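Cathepsin L Propeptide (Toxoplasma gondii, PDB 3F75) is the propeptide of a cathepsin L-like protein of the papain family, a small, mainly helical domain of the I29 inhibitor family that packs against another protein chain. Local coordinates at residues A19-A24 and N52-H57. Residues are numbered along the deposited sequence; the frame is centred on the assembly and turned at random.
Sequences AHFQDA and NLVYIH
Phe21, Ala24, Leu53 and Val54 form a small apolar contact at the surface of the propeptide, where the first turns of helix 18-32 meet the C-terminal part of helix 39-60. It illustrates how two helices set almost crosswise, their local axes 100° apart, can be joined by a few side chains. These side chains span the gap between axes that come no closer than 12.2 Å. The contact is apolar, with no hydrogen bond between the segments.

Leu53 and Phe21 carry most of it. In Leu53, CG lies anti to the backbone N (chi1 -173°), and from there CD2 extends away from CA toward helix 18-32, where it meets His20 and Phe21 and, about one turn further on, Ala24. Ala24 CB meets that methyl at 3.8 Å. Phe21 approaches it with the ring edge, CD1 lying 3.9 Å from Leu53 CD2, so the methyl sits near the ring plane. His20 adds a looser, oblique touch through CE1, which stays 4.4 Å from Leu53 CD2. Val54 CG2 comes up obliquely to the phenyl ring, 3.6 Å from Phe21 CZ; Phe21 CE1 lies 3.7 Å from Val54 CG2 and slightly farther from Leu53 CD2. One ring thereby bridges consecutive residues of helix 39-60, while about 163 Å² of surface is buried in all.

The crossing continues toward the preceding turns of helix 39-60, where Phe21 also rests on Tyr46 and Lys50, and Ala24 on Phe49. Trp16 and Met70, both in loops, also touch Leu53; the face of helix 39-60 carrying Tyr55 and Ile56 instead packs on Leu68 of strand 66-68 and on side chains of another protein chain.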
ATOM      1  N   ALA B  19      -7.459  33.113   9.849  1.00 25.52           N
ATOM      2  CA  ALA B  19      -7.270  32.638  11.214  1.00 23.55           C
ATOM      3  C   ALA B  19      -7.731  31.192  11.399  1.00 23.69           C
ATOM      4  O   ALA B  19      -7.121  30.465  12.174  1.00 24.37           O
ATOM      5  CB  ALA B  19      -7.983  33.545  12.195  1.00 23.96           C
ATOM      6  N   HIS B  20      -8.790  30.774  10.697  1.00 23.59           N
ATOM      7  CA  HIS B  20      -9.213  29.372  10.733  1.00 23.46           C
ATOM      8  C   HIS B  20      -8.125  28.471  10.134  1.00 22.17           C
ATOM      9  O   HIS B  20      -7.765  27.447  10.724  1.00 17.19           O
ATOM     10  CB  HIS B  20     -10.536  29.129   9.994  1.00 26.29           C
ATOM     11  CG  HIS B  20     -10.831  27.674   9.786  1.00 38.52           C
ATOM     12  ND1 HIS B  20     -10.568  27.021   8.597  1.00 46.20           N
ATOM     13  CD2 HIS B  20     -11.296  26.727  10.637  1.00 44.37           C
ATOM     14  CE1 HIS B  20     -10.882  25.743   8.719  1.00 47.00           C
ATOM     15  NE2 HIS B  20     -11.328  25.539   9.946  1.00 47.63           N
ATOM     16  N   PHE B  21      -7.623  28.852   8.959  1.00 17.76           N
ATOM     17  CA  PHE B  21      -6.529  28.120   8.326  1.00 17.49           C
ATOM     18  C   PHE B  21      -5.294  28.124   9.215  1.00 17.31           C
ATOM     19  O   PHE B  21      -4.630  27.103   9.356  1.00 14.90           O
ATOM     20  CB  PHE B  21      -6.186  28.716   6.962  1.00 17.57           C
ATOM     21  CG  PHE B  21      -7.205  28.428   5.888  1.00 17.27           C
ATOM     22  CD1 PHE B  21      -7.494  27.122   5.515  1.00 17.90           C
ATOM     23  CD2 PHE B  21      -7.839  29.459   5.223  1.00 14.34           C
ATOM     24  CE1 PHE B  21      -8.421  26.853   4.508  1.00 17.90           C
ATOM     25  CE2 PHE B  21      -8.773  29.200   4.212  1.00 18.61           C
ATOM     26  CZ  PHE B  21      -9.057  27.896   3.853  1.00 15.58           C
ATOM     27  N   GLN B  22      -4.994  29.258   9.841  1.00 18.36           N
ATOM     28  CA  GLN B  22      -3.842  29.327  10.745  1.00 18.92           C
ATOM     29  C   GLN B  22      -3.990  28.385  11.935  1.00 20.16           C
ATOM     30  O   GLN B  22      -3.045  27.679  12.288  1.00 18.71           O
ATOM     31  CB  GLN B  22      -3.607  30.755  11.224  1.00 21.19           C
ATOM     32  CG  GLN B  22      -3.053  31.656  10.123  1.00 26.56           C
ATOM     33  CD  GLN B  22      -3.003  33.118  10.519  1.00 35.24           C
ATOM     34  OE1 GLN B  22      -3.737  33.561  11.402  1.00 43.14           O
ATOM     35  NE2 GLN B  22      -2.137  33.881   9.858  1.00 39.88           N
ATOM     36  N   ASP B  23      -5.169  28.365  12.547  1.00 19.16           N
ATOM     37  CA  ASP B  23      -5.434  27.433  13.643  1.00 20.03           C
ATOM     38  C   ASP B  23      -5.332  25.987  13.171  1.00 19.26           C
ATOM     39  O   ASP B  23      -4.790  25.123  13.870  1.00 19.54           O
ATOM     40  CB  ASP B  23      -6.831  27.639  14.224  1.00 19.94           C
ATOM     41  CG  ASP B  23      -6.977  28.940  14.989  1.00 20.81           C
ATOM     42  OD1 ASP B  23      -5.958  29.519  15.404  1.00 23.69           O
ATOM     43  OD2 ASP B  23      -8.131  29.371  15.189  1.00 16.98           O
ATOM     44  N   ALA B  24      -5.896  25.715  12.007  1.00 17.35           N
ATOM     45  CA  ALA B  24      -5.884  24.363  11.478  1.00 17.71           C
ATOM     46  C   ALA B  24      -4.442  23.891  11.237  1.00 16.44           C
ATOM     47  O   ALA B  24      -4.114  22.732  11.470  1.00 17.60           O
ATOM     48  CB  ALA B  24      -6.717  24.292  10.182  1.00 15.39           C
ATOM     49  N   ASN B  52      -4.737  21.655   0.222  1.00 13.21           N
ATOM     50  CA  ASN B  52      -5.229  20.293   0.491  1.00 14.70           C
ATOM     51  C   ASN B  52      -6.459  20.276   1.402  1.00 14.76           C
ATOM     52  O   ASN B  52      -7.398  19.497   1.195  1.00 14.89           O
ATOM     53  CB  ASN B  52      -4.145  19.431   1.131  1.00 15.01           C
ATOM     54  CG  ASN B  52      -3.010  19.105   0.193  1.00 17.50           C
ATOM     55  OD1 ASN B  52      -3.187  19.054  -1.036  1.00 14.47           O
ATOM     56  ND2 ASN B  52      -1.820  18.860   0.770  1.00 10.95           N
ATOM     57  N   LEU B  53      -6.442  21.121   2.423  1.00 12.84           N
ATOM     58  CA  LEU B  53      -7.558  21.237   3.356  1.00 16.06           C
ATOM     59  C   LEU B  53      -8.832  21.669   2.619  1.00 16.09           C
ATOM     60  O   LEU B  53      -9.921  21.107   2.835  1.00 16.61           O
ATOM     61  CB  LEU B  53      -7.209  22.226   4.478  1.00 16.45           C
ATOM     62  CG  LEU B  53      -8.216  22.323   5.626  1.00 22.74           C
ATOM     63  CD1 LEU B  53      -8.376  20.960   6.308  1.00 23.91           C
ATOM     64  CD2 LEU B  53      -7.816  23.394   6.638  1.00 23.24           C
ATOM     65  N   VAL B  54      -8.696  22.662   1.746  1.00 15.01           N
ATOM     66  CA  VAL B  54      -9.830  23.148   0.966  1.00 13.91           C
ATOM     67  C   VAL B  54     -10.326  22.026   0.050  1.00 15.95           C
ATOM     68  O   VAL B  54     -11.541  21.768  -0.050  1.00 12.49           O
ATOM     69  CB  VAL B  54      -9.477  24.424   0.155  1.00 15.57           C
ATOM     70  CG1 VAL B  54     -10.569  24.723  -0.869  1.00 14.87           C
ATOM     71  CG2 VAL B  54      -9.263  25.615   1.091  1.00 11.95           C
ATOM     72  N   TYR B  55      -9.383  21.319  -0.569  1.00 13.35           N
ATOM     73  CA  TYR B  55      -9.741  20.201  -1.417  1.00 11.15           C
ATOM     74  C   TYR B  55     -10.548  19.142  -0.698  1.00 12.82           C
ATOM     75  O   TYR B  55     -11.550  18.679  -1.218  1.00 13.31           O
ATOM     76  CB  TYR B  55      -8.487  19.560  -1.995  1.00 13.71           C
ATOM     77  CG  TYR B  55      -8.790  18.377  -2.876  1.00 12.46           C
ATOM     78  CD1 TYR B  55      -9.214  18.560  -4.175  1.00 17.44           C
ATOM     79  CD2 TYR B  55      -8.655  17.075  -2.406  1.00 17.16           C
ATOM     80  CE1 TYR B  55      -9.493  17.490  -4.989  1.00 19.61           C
ATOM     81  CE2 TYR B  55      -8.911  15.990  -3.228  1.00 16.85           C
ATOM     82  CZ  TYR B  55      -9.343  16.206  -4.506  1.00 19.83           C
ATOM     83  OH  TYR B  55      -9.606  15.152  -5.341  1.00 24.96           O
ATOM     84  N   ILE B  56     -10.092  18.760   0.499  1.00 11.05           N
ATOM     85  CA  ILE B  56     -10.710  17.710   1.288  1.00  9.95           C
ATOM     86  C   ILE B  56     -12.125  18.119   1.672  1.00 11.11           C
ATOM     87  O   ILE B  56     -13.088  17.367   1.438  1.00 10.54           O
ATOM     88  CB  ILE B  56      -9.855  17.409   2.556  1.00  8.04           C
ATOM     89  CG1 ILE B  56      -8.540  16.743   2.151  1.00 15.97           C
ATOM     90  CG2 ILE B  56     -10.613  16.547   3.576  1.00 13.37           C
ATOM     91  CD1 ILE B  56      -7.505  16.675   3.286  1.00 11.71           C
ATOM     92  N   HIS B  57     -12.242  19.320   2.242  1.00 10.88           N
ATOM     93  CA  HIS B  57     -13.518  19.864   2.646  1.00 14.27           C
ATOM     94  C   HIS B  57     -14.512  19.932   1.492  1.00 13.91           C
ATOM     95  O   HIS B  57     -15.664  19.532   1.637  1.00 15.48           O
ATOM     96  CB  HIS B  57     -13.331  21.253   3.228  1.00 16.94           C
ATOM     97  CG  HIS B  57     -14.619  21.935   3.566  1.00 23.00           C
ATOM     98  ND1 HIS B  57     -15.441  21.501   4.584  1.00 33.52           N
ATOM     99  CD2 HIS B  57     -15.220  23.025   3.036  1.00 27.25           C
ATOM    100  CE1 HIS B  57     -16.494  22.293   4.667  1.00 33.36           C
ATOM    101  NE2 HIS B  57     -16.386  23.224   3.736  1.00 33.75           N
TER